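Local coordinates for walker-Type ATPase (Pyrococcus abyssi, PDB 2QEN), which is of unknown function but binds ADP and magnesium in the manner of a P-loop ATPase and so probably binds and hydrolyses ATP, at residues V243-G246 with V247-R251. The protein carries 1 engineered substitution. Residues are numbered along the deposited sequence; the frame is centred on the assembly and turned at random.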
loop_
_atom_site.group_PDB
_atom_site.type_symbol
_atom_site.label_atom_id
_atom_site.label_comp_id
_atom_site.label_asym_id
_atom_site.label_seq_id
_atom_site.Cartn_x
_atom_site.Cartn_y
_atom_site.Cartn_z
ATOM N N VAL A 243 12.262 11.053 0.858
ATOM C CA VAL A 243 13.467 10.273 0.519
ATOM C C VAL A 243 14.038 10.605 -0.872
ATOM O O VAL A 243 15.246 10.753 -1.009
ATOM C CB VAL A 243 13.260 8.734 0.687
ATOM C CG1 VAL A 243 14.460 7.944 0.117
ATOM C CG2 VAL A 243 13.072 8.372 2.155
ATOM N N VAL A 244 13.189 10.714 -1.890
ATOM C CA VAL A 244 13.628 11.126 -3.240
ATOM C C VAL A 244 14.324 12.492 -3.181
ATOM O O VAL A 244 15.382 12.680 -3.785
ATOM C CB VAL A 244 12.440 11.210 -4.261
ATOM C CG1 VAL A 244 12.888 11.881 -5.570
ATOM C CG2 VAL A 244 11.822 9.809 -4.530
ATOM N N PHE A 245 13.717 13.437 -2.469
ATOM C CA PHE A 245 14.313 14.761 -2.255
ATOM C C PHE A 245 15.681 14.681 -1.550
ATOM O O PHE A 245 16.641 15.310 -1.988
ATOM C CB PHE A 245 13.359 15.672 -1.475
ATOM C CG PHE A 245 13.966 17.007 -1.124
ATOM C CD1 PHE A 245 14.067 18.016 -2.099
ATOM C CD2 PHE A 245 14.467 17.244 0.167
ATOM C CE1 PHE A 245 14.668 19.233 -1.795
ATOM C CE2 PHE A 245 15.086 18.451 0.471
ATOM C CZ PHE A 245 15.172 19.455 -0.489
ATOM N N GLY A 246 15.760 13.905 -0.466
ATOM C CA GLY A 246 16.997 13.743 0.291
ATOM C C GLY A 246 18.130 13.221 -0.584
ATOM O O GLY A 246 19.197 13.793 -0.610
ATOM N N VAL A 247 17.868 12.138 -1.311
ATOM C CA VAL A 247 18.764 11.625 -2.359
ATOM C C VAL A 247 19.185 12.694 -3.386
ATOM O O VAL A 247 20.375 12.877 -3.633
ATOM C CB VAL A 247 18.124 10.382 -3.073
ATOM C CG1 VAL A 247 18.954 9.917 -4.294
ATOM C CG2 VAL A 247 17.960 9.211 -2.064
ATOM N N GLU A 248 18.220 13.391 -3.986
ATOM C CA GLU A 248 18.527 14.419 -5.010
ATOM C C GLU A 248 19.348 15.577 -4.457
ATOM O O GLU A 248 20.203 16.112 -5.145
ATOM C CB GLU A 248 17.246 14.935 -5.686
ATOM C CG GLU A 248 16.555 13.926 -6.616
ATOM C CD GLU A 248 17.507 13.344 -7.663
ATOM O OE1 GLU A 248 18.459 14.048 -8.059
ATOM O OE2 GLU A 248 17.321 12.175 -8.087
ATOM N N TYR A 249 19.115 15.930 -3.194
ATOM C CA TYR A 249 19.894 16.974 -2.548
ATOM C C TYR A 249 21.341 16.560 -2.337
ATOM O O TYR A 249 22.234 17.361 -2.580
ATOM C CB TYR A 249 19.243 17.449 -1.228
ATOM C CG TYR A 249 19.719 18.829 -0.784
ATOM C CD1 TYR A 249 20.996 19.009 -0.229
ATOM C CD2 TYR A 249 18.896 19.941 -0.895
ATOM C CE1 TYR A 249 21.447 20.279 0.181
ATOM C CE2 TYR A 249 19.327 21.206 -0.477
ATOM C CZ TYR A 249 20.606 21.363 0.060
ATOM O OH TYR A 249 21.040 22.610 0.460
ATOM N N LEU A 250 21.567 15.312 -1.907
ATOM C CA LEU A 250 22.920 14.765 -1.724
ATOM C C LEU A 250 23.698 14.702 -3.047
ATOM O O LEU A 250 24.912 14.893 -3.083
ATOM C CB LEU A 250 22.847 13.346 -1.125
ATOM C CG LEU A 250 22.377 13.174 0.328
ATOM C CD1 LEU A 250 22.726 11.776 0.843
ATOM C CD2 LEU A 250 22.972 14.220 1.239
ATOM N N ARG A 251 22.979 14.426 -4.127
ATOM C CA ARG A 251 23.566 14.334 -5.444
ATOM C C ARG A 251 23.803 15.708 -6.113
ATOM O O ARG A 251 24.694 15.840 -6.932
ATOM C CB ARG A 251 22.674 13.439 -6.306
ATOM C CG ARG A 251 22.781 11.977 -5.889
ATOM C CD ARG A 251 21.775 11.099 -6.587
ATOM N NE ARG A 251 22.100 9.706 -6.312
ATOM C CZ ARG A 251 21.522 8.659 -6.887
ATOM N NH1 ARG A 251 20.565 8.826 -7.777
ATOM N NH2 ARG A 251 21.921 7.439 -6.568
#
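F245 and Y249 both carry CG anti to the backbone N (chi1 175° and -160°), and one helical turn apart this makes their rings leave the helix together, flank against flank and in a common direction. They meet where CZ of F245 comes 3.8 Å from CD2 of Y249; the planes are inclined at 59° with ring centroids 5.9 Å apart, so the rings touch obliquely through one rim atom each. Between the same two residues the backbone hydrogen bond from Y249 N to F245 O measures 2.8 Å. The same i to i+4 spacing, the signature of an alpha-helix, recurs from V247 N to V243 O (3.0 Å), from E248 N to V244 O and from L250 N to G246 O. All belong to helix 239-252, which packs among helices 205-217, 225-235 and 255-280 in the helical region that borders the nucleotide site of this P-loop ATPase. Here F245 is buried against A231, L235, L212 and A258, while Y249 meets F216 edge-to-face and its OH is hydrogen-bonded to E227 OE1. Two residues before F245, V243 belongs to the ADP pocket and touches the nucleotide, and its CG1 lies 4.3 Å from CG2 of V247. That V247 methyl sits beside its own backbone N and 3.3 Å from V243 O, the same oxygen that accepts the hydrogen bond of the V247 amide. The other methyl of V247, CG1, lies over one face of the R251 guanidinium, toward its rim.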